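Local structure of S-M checkpoint control protein rad4 (Schizosaccharomyces pombe, 4BMD) at residues L46-H57 against F67-I77. The protein is an adaptor essential for DNA replication and for the checkpoint coupling S and M phases, here represented by its BRCT3 and BRCT4 domains. Residues are numbered along the deposited sequence; the frame is centred on the assembly and turned at random. Where two conformers were deposited one is given.
Sequences LSSTIDFVVIPH and FSFPTVNEWWI
H57 and E74 meet where two parallel strands, 52-55 and 71-73, run out of the sheet. H57 ND1 donates to E74 OE2 at 2.5 Å, meeting the carboxylate from above its plane, while H57 N reaches E74 OE1 in a weak bond. E74 turns back to H57 because its CG sits between the backbone N and the carbonyl carbon (chi1 76°) and the chain bends at chi2. The flat imidazole also lies in an offset stack on the six-membered ring of W75, planes 17° apart. Cutting H57 back to an alanine is likely to leave E74 OE2 without its ring N-H donor and to strip the imidazole's share of cover from W75. N73 suits the N-cap because its amide does two jobs: OD1 accepts weakly from W75 N and W76 N, while ND2 bonds to L94 O. Between the strands, V53 N donates to P70 O and V72 N to V53 O. Branched V53 serves two aromatics, CG1 centred over the F67 ring and CG2 against F69 CB. Elsewhere F52 CZ comes within 3.9 Å of W76 CZ2. In this BRCT3 domain strand 52-55 lies between 17-20 and edge strand 71-73, which leads into helix 74-82; H57 and W75 touch helix 119-131 of BRCT4, W75 stacking on H124.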
loop_
_atom_site.group_PDB
_atom_site.type_symbol
_atom_site.label_atom_id
_atom_site.label_comp_id
_atom_site.label_asym_id
_atom_site.label_seq_id
_atom_site.Cartn_x
_atom_site.Cartn_y
_atom_site.Cartn_z
ATOM N N LEU A 46 -24.010 -10.580 0.510
ATOM C CA LEU A 46 -22.997 -11.623 0.484
ATOM C C LEU A 46 -23.629 -12.943 0.056
ATOM O O LEU A 46 -24.522 -13.461 0.727
ATOM C CB LEU A 46 -22.340 -11.767 1.857
ATOM C CG LEU A 46 -21.493 -10.585 2.327
ATOM C CD1 LEU A 46 -20.975 -10.823 3.739
ATOM C CD2 LEU A 46 -20.342 -10.343 1.363
ATOM N N SER A 47 -23.170 -13.474 -1.070
ATOM C CA SER A 47 -23.664 -14.746 -1.580
ATOM C C SER A 47 -22.586 -15.419 -2.418
ATOM O O SER A 47 -21.503 -14.868 -2.601
ATOM C CB SER A 47 -24.922 -14.538 -2.423
ATOM O OG SER A 47 -24.611 -13.906 -3.652
ATOM N N SER A 48 -22.894 -16.602 -2.938
ATOM C CA SER A 48 -21.943 -17.358 -3.751
ATOM C C SER A 48 -21.558 -16.615 -5.028
ATOM O O SER A 48 -20.539 -16.915 -5.648
ATOM C CB SER A 48 -22.511 -18.738 -4.091
ATOM O OG SER A 48 -23.770 -18.630 -4.733
ATOM N N THR A 49 -22.381 -15.644 -5.413
ATOM C CA THR A 49 -22.127 -14.835 -6.600
ATOM C C THR A 49 -20.889 -13.954 -6.419
ATOM O O THR A 49 -20.136 -13.723 -7.366
ATOM C CB THR A 49 -23.342 -13.943 -6.932
ATOM O OG1 THR A 49 -24.513 -14.760 -7.068
ATOM C CG2 THR A 49 -23.114 -13.174 -8.224
ATOM N N ILE A 50 -20.686 -13.475 -5.194
ATOM C CA ILE A 50 -19.582 -12.570 -4.881
ATOM C C ILE A 50 -18.214 -13.173 -5.192
ATOM O O ILE A 50 -17.892 -14.274 -4.745
ATOM C CB ILE A 50 -19.613 -12.139 -3.400
ATOM C CG1 ILE A 50 -20.915 -11.400 -3.086
ATOM C CG2 ILE A 50 -18.414 -11.260 -3.073
ATOM C CD1 ILE A 50 -21.119 -10.149 -3.914
ATOM N N ASP A 51 -17.416 -12.442 -5.964
ATOM C CA ASP A 51 -16.066 -12.876 -6.302
ATOM C C ASP A 51 -15.030 -12.231 -5.387
ATOM O O ASP A 51 -14.089 -12.887 -4.948
ATOM C CB ASP A 51 -15.743 -12.557 -7.763
ATOM C CG ASP A 51 -16.587 -13.357 -8.733
ATOM O OD1 ASP A 51 -16.227 -14.520 -9.014
ATOM O OD2 ASP A 51 -17.608 -12.823 -9.216
ATOM N N PHE A 52 -15.204 -10.944 -5.104
ATOM C CA PHE A 52 -14.276 -10.224 -4.239
ATOM C C PHE A 52 -15.001 -9.280 -3.289
ATOM O O PHE A 52 -15.972 -8.626 -3.667
ATOM C CB PHE A 52 -13.268 -9.425 -5.071
ATOM C CG PHE A 52 -12.358 -10.275 -5.907
ATOM C CD1 PHE A 52 -11.224 -10.847 -5.356
ATOM C CD2 PHE A 52 -12.633 -10.497 -7.247
ATOM C CE1 PHE A 52 -10.382 -11.629 -6.124
ATOM C CE2 PHE A 52 -11.796 -11.278 -8.021
ATOM C CZ PHE A 52 -10.669 -11.845 -7.458
ATOM N N VAL A 53 -14.519 -9.216 -2.052
ATOM C CA VAL A 53 -14.991 -8.225 -1.094
ATOM C C VAL A 53 -13.995 -7.073 -1.050
ATOM O O VAL A 53 -12.803 -7.283 -0.829
ATOM C CB VAL A 53 -15.149 -8.825 0.316
ATOM C CG1 VAL A 53 -15.406 -7.727 1.337
ATOM C CG2 VAL A 53 -16.270 -9.854 0.335
ATOM N N VAL A 54 -14.485 -5.858 -1.270
ATOM C CA VAL A 54 -13.619 -4.685 -1.316
ATOM C C VAL A 54 -13.745 -3.825 -0.059
ATOM O O VAL A 54 -14.847 -3.458 0.352
ATOM C CB VAL A 54 -13.899 -3.832 -2.566
ATOM C CG1 VAL A 54 -12.888 -2.701 -2.675
ATOM C CG2 VAL A 54 -13.862 -4.702 -3.814
ATOM N N ILE A 55 -12.601 -3.512 0.541
ATOM C CA ILE A 55 -12.532 -2.728 1.768
ATOM C C ILE A 55 -11.805 -1.419 1.468
ATOM O O ILE A 55 -10.913 -1.394 0.628
ATOM C CB ILE A 55 -11.745 -3.504 2.849
ATOM C CG1 ILE A 55 -12.294 -4.925 2.989
ATOM C CG2 ILE A 55 -11.778 -2.789 4.188
ATOM C CD1 ILE A 55 -13.734 -4.985 3.434
ATOM N N PRO A 56 -12.199 -0.317 2.127
ATOM C CA PRO A 56 -11.380 0.892 1.994
ATOM C C PRO A 56 -9.984 0.672 2.575
ATOM O O PRO A 56 -9.841 -0.017 3.587
ATOM C CB PRO A 56 -12.152 1.939 2.809
ATOM C CG PRO A 56 -13.120 1.160 3.649
ATOM C CD PRO A 56 -13.453 -0.056 2.851
ATOM N N HIS A 57 -8.970 1.245 1.934
ATOM C CA HIS A 57 -7.580 1.022 2.331
ATOM C C HIS A 57 -7.271 1.554 3.728
ATOM O O HIS A 57 -6.329 1.103 4.378
ATOM C CB HIS A 57 -6.623 1.649 1.312
ATOM C CG HIS A 57 -6.673 3.146 1.277
ATOM N ND1 HIS A 57 -7.426 3.844 0.358
ATOM C CD2 HIS A 57 -6.064 4.077 2.049
ATOM C CE1 HIS A 57 -7.277 5.141 0.564
ATOM N NE2 HIS A 57 -6.456 5.309 1.586
ATOM N N PHE A 67 -14.969 -12.548 6.555
ATOM C CA PHE A 67 -15.462 -12.727 5.197
ATOM C C PHE A 67 -15.092 -14.102 4.654
ATOM O O PHE A 67 -13.932 -14.510 4.709
ATOM C CB PHE A 67 -14.914 -11.640 4.266
ATOM C CG PHE A 67 -15.471 -10.271 4.533
ATOM C CD1 PHE A 67 -16.747 -9.933 4.114
ATOM C CD2 PHE A 67 -14.714 -9.317 5.192
ATOM C CE1 PHE A 67 -17.261 -8.672 4.355
ATOM C CE2 PHE A 67 -15.221 -8.054 5.435
ATOM C CZ PHE A 67 -16.496 -7.733 5.016
ATOM N N SER A 68 -16.085 -14.812 4.128
ATOM C CA SER A 68 -15.849 -16.113 3.516
ATOM C C SER A 68 -15.533 -15.948 2.034
ATOM O O SER A 68 -15.849 -16.813 1.219
ATOM C CB SER A 68 -17.063 -17.023 3.707
ATOM O OG SER A 68 -17.341 -17.217 5.083
ATOM N N PHE A 69 -14.907 -14.824 1.700
ATOM C CA PHE A 69 -14.548 -14.497 0.329
ATOM C C PHE A 69 -13.152 -13.893 0.321
ATOM O O PHE A 69 -12.698 -13.376 1.342
ATOM C CB PHE A 69 -15.543 -13.488 -0.246
ATOM C CG PHE A 69 -16.975 -13.925 -0.153
ATOM C CD1 PHE A 69 -17.552 -14.666 -1.168
ATOM C CD2 PHE A 69 -17.746 -13.591 0.949
ATOM C CE1 PHE A 69 -18.868 -15.071 -1.086
ATOM C CE2 PHE A 69 -19.065 -13.993 1.037
ATOM C CZ PHE A 69 -19.628 -14.733 0.018
ATOM N N PRO A 70 -12.457 -13.963 -0.826
ATOM C CA PRO A 70 -11.169 -13.270 -0.928
ATOM C C PRO A 70 -11.354 -11.770 -0.728
ATOM O O PRO A 70 -12.184 -11.149 -1.394
ATOM C CB PRO A 70 -10.709 -13.577 -2.359
ATOM C CG PRO A 70 -11.926 -14.045 -3.077
ATOM C CD PRO A 70 -12.782 -14.710 -2.051
ATOM N N THR A 71 -10.590 -11.202 0.198
ATOM C CA THR A 71 -10.761 -9.811 0.588
ATOM C C THR A 71 -9.591 -8.947 0.133
ATOM O O THR A 71 -8.432 -9.271 0.385
ATOM C CB THR A 71 -10.921 -9.689 2.115
ATOM O OG1 THR A 71 -12.089 -10.404 2.532
ATOM C CG2 THR A 71 -11.052 -8.235 2.524
ATOM N N VAL A 72 -9.908 -7.850 -0.547
ATOM C CA VAL A 72 -8.898 -6.908 -1.014
ATOM C C VAL A 72 -9.347 -5.482 -0.723
ATOM O O VAL A 72 -10.504 -5.251 -0.373
ATOM C CB VAL A 72 -8.670 -7.037 -2.533
ATOM C CG1 VAL A 72 -8.177 -8.430 -2.891
ATOM C CG2 VAL A 72 -9.948 -6.710 -3.288
ATOM N N ASN A 73 -8.434 -4.525 -0.860
ATOM C CA ASN A 73 -8.821 -3.119 -0.796
ATOM C C ASN A 73 -8.980 -2.524 -2.192
ATOM O O ASN A 73 -8.721 -3.201 -3.186
ATOM C CB ASN A 73 -7.865 -2.291 0.078
ATOM C CG ASN A 73 -6.433 -2.301 -0.427
ATOM O OD1 ASN A 73 -6.176 -2.370 -1.629
ATOM N ND2 ASN A 73 -5.487 -2.222 0.501
ATOM N N GLU A 74 -9.400 -1.264 -2.268
ATOM C CA GLU A 74 -9.668 -0.640 -3.562
ATOM C C GLU A 74 -8.404 -0.475 -4.403
ATOM O O GLU A 74 -8.479 -0.335 -5.623
ATOM C CB GLU A 74 -10.381 0.708 -3.397
ATOM C CG GLU A 74 -9.492 1.851 -2.934
ATOM C CD GLU A 74 -9.528 2.053 -1.432
ATOM O OE1 GLU A 74 -9.604 1.048 -0.693
ATOM O OE2 GLU A 74 -9.487 3.220 -0.993
ATOM N N TRP A 75 -7.246 -0.500 -3.751
ATOM C CA TRP A 75 -5.975 -0.372 -4.458
ATOM C C TRP A 75 -5.696 -1.598 -5.322
ATOM O O TRP A 75 -4.921 -1.531 -6.277
ATOM C CB TRP A 75 -4.828 -0.124 -3.475
ATOM C CG TRP A 75 -4.848 1.251 -2.875
ATOM C CD1 TRP A 75 -5.644 2.296 -3.248
ATOM C CD2 TRP A 75 -4.037 1.732 -1.796
ATOM N NE1 TRP A 75 -5.378 3.396 -2.470
ATOM C CE2 TRP A 75 -4.396 3.076 -1.570
ATOM C CE3 TRP A 75 -3.042 1.156 -0.999
ATOM C CZ2 TRP A 75 -3.796 3.853 -0.581
ATOM C CZ3 TRP A 75 -2.449 1.929 -0.018
ATOM C CH2 TRP A 75 -2.827 3.263 0.183
ATOM N N TRP A 76 -6.333 -2.714 -4.983
ATOM C CA TRP A 76 -6.247 -3.924 -5.792
ATOM C C TRP A 76 -6.912 -3.683 -7.143
ATOM O O TRP A 76 -6.430 -4.149 -8.176
ATOM C CB TRP A 76 -6.920 -5.094 -5.070
ATOM C CG TRP A 76 -6.979 -6.365 -5.868
ATOM C CD1 TRP A 76 -6.076 -7.388 -5.850
ATOM C CD2 TRP A 76 -8.003 -6.752 -6.794
ATOM N NE1 TRP A 76 -6.470 -8.384 -6.708
ATOM C CE2 TRP A 76 -7.650 -8.018 -7.301
ATOM C CE3 TRP A 76 -9.183 -6.148 -7.245
ATOM C CZ2 TRP A 76 -8.434 -8.692 -8.236
ATOM C CZ3 TRP A 76 -9.958 -6.819 -8.174
ATOM C CH2 TRP A 76 -9.581 -8.078 -8.659
ATOM N N ILE A 77 -8.021 -2.952 -7.123
ATOM C CA ILE A 77 -8.730 -2.593 -8.344
ATOM C C ILE A 77 -7.869 -1.676 -9.202
ATOM O O ILE A 77 -7.753 -1.869 -10.412
ATOM C CB ILE A 77 -10.060 -1.882 -8.031
ATOM C CG1 ILE A 77 -10.936 -2.757 -7.134
ATOM C CG2 ILE A 77 -10.791 -1.525 -9.317
ATOM C CD1 ILE A 77 -12.223 -2.089 -6.699
#